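Local coordinates for flagellar hook protein FlgE (Caulobacter crescentus CB15, PDB 5AY6) that probably forms part of the flagellar hook, the curved universal joint that passes motor torque on to the filament, at residues V38-Y52 / I114-I128. Numbering follows the deposited sequence.
Sequences VVDSATNSHNYDVVY and INAAGTTVNLADLGI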
# COMPACT_ATOMS: atom_id res chain seq x y z
N VAL A 38 -14.99 -26.86 -5.73
CA VAL A 38 -13.79 -26.90 -6.54
C VAL A 38 -13.14 -28.27 -6.42
O VAL A 38 -12.68 -28.65 -5.35
CB VAL A 38 -12.78 -25.81 -6.11
CG1 VAL A 38 -11.49 -25.93 -6.91
CG2 VAL A 38 -13.40 -24.43 -6.27
N VAL A 39 -13.12 -29.02 -7.52
CA VAL A 39 -12.55 -30.36 -7.54
C VAL A 39 -11.05 -30.32 -7.80
O VAL A 39 -10.61 -29.69 -8.77
CB VAL A 39 -13.23 -31.24 -8.60
CG1 VAL A 39 -12.60 -32.63 -8.63
CG2 VAL A 39 -14.72 -31.33 -8.32
N ASP A 40 -10.27 -30.97 -6.95
CA ASP A 40 -8.82 -31.00 -7.14
C ASP A 40 -8.42 -32.20 -7.98
O ASP A 40 -9.26 -33.03 -8.33
CB ASP A 40 -8.07 -31.00 -5.79
CG ASP A 40 -8.39 -32.21 -4.91
OD1 ASP A 40 -8.65 -33.32 -5.43
OD2 ASP A 40 -8.35 -32.06 -3.67
N SER A 41 -7.13 -32.30 -8.29
CA SER A 41 -6.63 -33.35 -9.18
C SER A 41 -6.77 -34.75 -8.57
O SER A 41 -6.59 -35.75 -9.27
CB SER A 41 -5.17 -33.07 -9.55
OG SER A 41 -4.36 -32.93 -8.39
N ALA A 42 -7.10 -34.82 -7.29
CA ALA A 42 -7.34 -36.09 -6.61
C ALA A 42 -8.84 -36.36 -6.45
O ALA A 42 -9.24 -37.17 -5.61
CB ALA A 42 -6.65 -36.12 -5.26
N THR A 43 -9.64 -35.67 -7.26
CA THR A 43 -11.10 -35.79 -7.30
C THR A 43 -11.81 -35.35 -6.01
O THR A 43 -13.01 -35.60 -5.85
CB THR A 43 -11.56 -37.24 -7.63
OG1 THR A 43 -11.37 -38.08 -6.49
CG2 THR A 43 -10.78 -37.79 -8.82
N ASN A 44 -11.09 -34.70 -5.11
CA ASN A 44 -11.70 -34.18 -3.89
C ASN A 44 -12.24 -32.77 -4.10
O ASN A 44 -11.59 -31.94 -4.73
CB ASN A 44 -10.69 -34.20 -2.75
CG ASN A 44 -10.20 -35.59 -2.42
OD1 ASN A 44 -10.96 -36.56 -2.48
ND2 ASN A 44 -8.91 -35.71 -2.10
N SER A 45 -13.44 -32.51 -3.57
CA SER A 45 -14.07 -31.20 -3.73
C SER A 45 -13.84 -30.31 -2.52
O SER A 45 -13.78 -30.79 -1.39
CB SER A 45 -15.57 -31.35 -3.97
OG SER A 45 -16.26 -31.39 -2.74
N HIS A 46 -13.74 -29.01 -2.76
CA HIS A 46 -13.53 -28.04 -1.68
C HIS A 46 -14.40 -26.81 -1.84
O HIS A 46 -14.88 -26.51 -2.94
CB HIS A 46 -12.06 -27.59 -1.63
CG HIS A 46 -11.07 -28.70 -1.74
ND1 HIS A 46 -10.37 -29.18 -0.66
CD2 HIS A 46 -10.63 -29.40 -2.82
CE1 HIS A 46 -9.55 -30.15 -1.06
NE2 HIS A 46 -9.70 -30.30 -2.36
N ASN A 47 -14.60 -26.10 -0.74
CA ASN A 47 -15.08 -24.72 -0.79
C ASN A 47 -13.93 -23.82 -0.37
O ASN A 47 -13.30 -24.04 0.66
CB ASN A 47 -16.28 -24.51 0.13
CG ASN A 47 -17.48 -25.35 -0.28
OD1 ASN A 47 -17.64 -25.71 -1.45
ND2 ASN A 47 -18.33 -25.67 0.69
N TYR A 48 -13.64 -22.81 -1.19
CA TYR A 48 -12.50 -21.94 -0.95
C TYR A 48 -12.89 -20.48 -0.80
O TYR A 48 -13.84 -20.02 -1.44
CB TYR A 48 -11.47 -22.06 -2.08
CG TYR A 48 -10.67 -23.34 -2.11
CD1 TYR A 48 -9.84 -23.69 -1.05
CD2 TYR A 48 -10.72 -24.18 -3.21
CE1 TYR A 48 -9.10 -24.85 -1.08
CE2 TYR A 48 -9.98 -25.35 -3.25
CZ TYR A 48 -9.17 -25.67 -2.19
OH TYR A 48 -8.43 -26.83 -2.22
N ASP A 49 -12.16 -19.76 0.03
CA ASP A 49 -12.21 -18.31 0.02
C ASP A 49 -11.03 -17.81 -0.80
O ASP A 49 -9.92 -18.33 -0.69
CB ASP A 49 -12.18 -17.73 1.43
CG ASP A 49 -13.53 -17.77 2.11
OD1 ASP A 49 -14.56 -17.73 1.40
OD2 ASP A 49 -13.57 -17.84 3.36
N VAL A 50 -11.27 -16.81 -1.64
CA VAL A 50 -10.20 -16.23 -2.43
C VAL A 50 -10.02 -14.77 -2.03
O VAL A 50 -10.96 -13.98 -2.10
CB VAL A 50 -10.49 -16.32 -3.94
CG1 VAL A 50 -9.29 -15.82 -4.74
CG2 VAL A 50 -10.83 -17.76 -4.32
N VAL A 51 -8.82 -14.43 -1.59
CA VAL A 51 -8.55 -13.08 -1.12
C VAL A 51 -7.44 -12.44 -1.95
O VAL A 51 -6.29 -12.89 -1.91
CB VAL A 51 -8.14 -13.07 0.37
CG1 VAL A 51 -7.95 -11.64 0.86
CG2 VAL A 51 -9.17 -13.80 1.22
N TYR A 52 -7.80 -11.42 -2.71
CA TYR A 52 -6.82 -10.58 -3.40
C TYR A 52 -6.38 -9.46 -2.47
O TYR A 52 -7.22 -8.82 -1.84
CB TYR A 52 -7.40 -9.98 -4.68
CG TYR A 52 -7.80 -10.96 -5.75
CD1 TYR A 52 -6.86 -11.49 -6.62
CD2 TYR A 52 -9.13 -11.33 -5.91
CE1 TYR A 52 -7.23 -12.37 -7.62
CE2 TYR A 52 -9.51 -12.21 -6.91
CZ TYR A 52 -8.56 -12.73 -7.76
OH TYR A 52 -8.93 -13.61 -8.75
N ILE A 114 -2.08 -27.43 -3.80
CA ILE A 114 -2.76 -27.15 -2.54
C ILE A 114 -2.17 -27.96 -1.38
O ILE A 114 -2.56 -27.79 -0.23
CB ILE A 114 -4.28 -27.43 -2.63
CG1 ILE A 114 -4.54 -28.90 -2.97
CG2 ILE A 114 -4.93 -26.51 -3.65
CD1 ILE A 114 -6.01 -29.26 -3.07
N ASN A 115 -1.22 -28.84 -1.70
CA ASN A 115 -0.45 -29.54 -0.67
C ASN A 115 0.91 -29.97 -1.21
O ASN A 115 1.15 -29.93 -2.42
CB ASN A 115 -1.22 -30.74 -0.11
CG ASN A 115 -1.58 -31.77 -1.17
OD1 ASN A 115 -0.77 -32.11 -2.03
ND2 ASN A 115 -2.80 -32.28 -1.10
N ALA A 116 1.81 -30.39 -0.32
CA ALA A 116 3.17 -30.76 -0.71
C ALA A 116 3.17 -32.04 -1.55
O ALA A 116 4.12 -32.29 -2.30
CB ALA A 116 4.05 -30.93 0.52
N ALA A 117 2.11 -32.83 -1.43
CA ALA A 117 1.99 -34.06 -2.20
C ALA A 117 1.81 -33.75 -3.68
O ALA A 117 2.07 -34.60 -4.54
CB ALA A 117 0.83 -34.89 -1.68
N GLY A 118 1.37 -32.53 -3.99
CA GLY A 118 1.31 -32.08 -5.37
C GLY A 118 -0.08 -32.05 -5.98
O GLY A 118 -0.23 -31.88 -7.19
N THR A 119 -1.10 -32.23 -5.15
CA THR A 119 -2.48 -32.09 -5.59
C THR A 119 -2.73 -30.65 -6.02
O THR A 119 -2.27 -29.71 -5.36
CB THR A 119 -3.47 -32.50 -4.48
OG1 THR A 119 -3.18 -33.83 -4.04
CG2 THR A 119 -4.89 -32.44 -4.99
N THR A 120 -3.44 -30.47 -7.13
CA THR A 120 -3.67 -29.13 -7.65
C THR A 120 -5.15 -28.80 -7.81
O THR A 120 -5.99 -29.70 -7.83
CB THR A 120 -2.98 -28.93 -9.03
OG1 THR A 120 -3.50 -29.86 -9.98
CG2 THR A 120 -1.47 -29.10 -8.91
N VAL A 121 -5.45 -27.51 -7.90
CA VAL A 121 -6.75 -27.05 -8.37
C VAL A 121 -6.54 -26.10 -9.54
O VAL A 121 -5.44 -25.55 -9.71
CB VAL A 121 -7.57 -26.35 -7.26
CG1 VAL A 121 -7.83 -27.30 -6.10
CG2 VAL A 121 -6.86 -25.10 -6.78
N ASN A 122 -7.57 -25.92 -10.35
CA ASN A 122 -7.48 -25.02 -11.49
C ASN A 122 -7.70 -23.56 -11.08
O ASN A 122 -8.68 -23.24 -10.40
CB ASN A 122 -8.49 -25.43 -12.57
CG ASN A 122 -8.17 -26.79 -13.16
OD1 ASN A 122 -7.02 -27.22 -13.17
ND2 ASN A 122 -9.20 -27.47 -13.65
N LEU A 123 -6.79 -22.69 -11.51
CA LEU A 123 -6.91 -21.26 -11.25
C LEU A 123 -8.24 -20.70 -11.75
O LEU A 123 -8.79 -19.78 -11.16
CB LEU A 123 -5.75 -20.49 -11.90
CG LEU A 123 -4.32 -20.79 -11.44
CD1 LEU A 123 -3.34 -19.86 -12.13
CD2 LEU A 123 -4.19 -20.68 -9.93
N ALA A 124 -8.74 -21.26 -12.85
CA ALA A 124 -10.01 -20.83 -13.42
C ALA A 124 -11.18 -21.10 -12.46
O ALA A 124 -12.14 -20.33 -12.41
CB ALA A 124 -10.25 -21.51 -14.76
N ASP A 125 -11.10 -22.19 -11.71
CA ASP A 125 -12.14 -22.52 -10.74
C ASP A 125 -12.06 -21.60 -9.52
O ASP A 125 -13.01 -21.51 -8.74
CB ASP A 125 -12.04 -23.99 -10.32
CG ASP A 125 -12.46 -24.94 -11.42
OD1 ASP A 125 -13.43 -24.63 -12.14
OD2 ASP A 125 -11.82 -26.01 -11.57
N LEU A 126 -10.92 -20.92 -9.38
CA LEU A 126 -10.73 -19.97 -8.29
C LEU A 126 -11.04 -18.54 -8.75
O LEU A 126 -11.04 -17.62 -7.94
CB LEU A 126 -9.30 -20.04 -7.76
CG LEU A 126 -8.86 -21.40 -7.19
CD1 LEU A 126 -7.42 -21.32 -6.70
CD2 LEU A 126 -9.79 -21.84 -6.07
N GLY A 127 -11.31 -18.37 -10.04
CA GLY A 127 -11.63 -17.06 -10.58
C GLY A 127 -10.41 -16.20 -10.86
O GLY A 127 -10.54 -15.04 -11.26
N ILE A 128 -9.23 -16.77 -10.65
CA ILE A 128 -7.98 -16.06 -10.90
C ILE A 128 -7.77 -15.95 -12.40
O ILE A 128 -7.16 -14.99 -12.90
CB ILE A 128 -6.80 -16.77 -10.21
CG1 ILE A 128 -6.95 -16.68 -8.69
CG2 ILE A 128 -5.46 -16.16 -10.62
CD1 ILE A 128 -6.33 -17.84 -7.94
O HOH W 1 -10.12 -27.14 -9.74
O HOH W 2 -13.80 -27.68 -10.11
O HOH W 3 -11.22 -14.80 -7.91
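The hairpin turn between strands 24-39 and 45-53, in the third domain of the hook protein, docks against the edge of the small hairpin formed by strands 111-113 and 120-122. Two hydrogen bonds join Ser-41 to Thr-120: Ser-41 N donates to Thr-120 O (2.9 Å), while Thr-120 N points almost straight (172°) at Ser-41 OG. That hydroxyl lies between its own backbone N and carbonyl carbon (chi1 55°), a torsion that turns it to the strand edge.

Asp-40, the residue before Ser-41, holds the turn together. Its OD1 takes Ala-42 N and Asn-44 N from opposite faces of the carboxylate, the first, 2.8 Å from OD1, closing an Asx turn. OD2 receives His-46 NE2 at 2.6 Å, with the oxygen exactly in the imidazole plane; Glu-73 OE2 bonds the other ring nitrogen, ND1, an arrangement that would favour a protonated histidine. Thr-119 CG2 packs 3.5 Å from Asp-40 CG, and Ile-114 CD1 meets Tyr-48 OH at the same separation, the two side chains crossing at about a right angle. Without the carboxylate, as with an alanine here, His-46 NE2 and the amides of Ala-42 and Asn-44 would probably lose their acceptor, and the bend would probably be less firmly set, with Thr-119 CG2 losing the group it packs on.

Farther along, Leu-126 CD2 packs 3.8 Å from Tyr-48 CD2, and Val-38 CG1 touches Val-121 CB and Asp-125 CB. Water links Val-39 O to Asn-122 N and Asp-125 OD2; another joins Tyr-52 OH (2.7 Å) to Leu-126 O. Val-38, Tyr-48 and Val-50, from both strands, pack on Val-121 and Leu-126, so 114-128 lies against one face of the five-stranded antiparallel sheet, at the hairpin between strands 24-39 and 45-53, with an Asx turn at its bend.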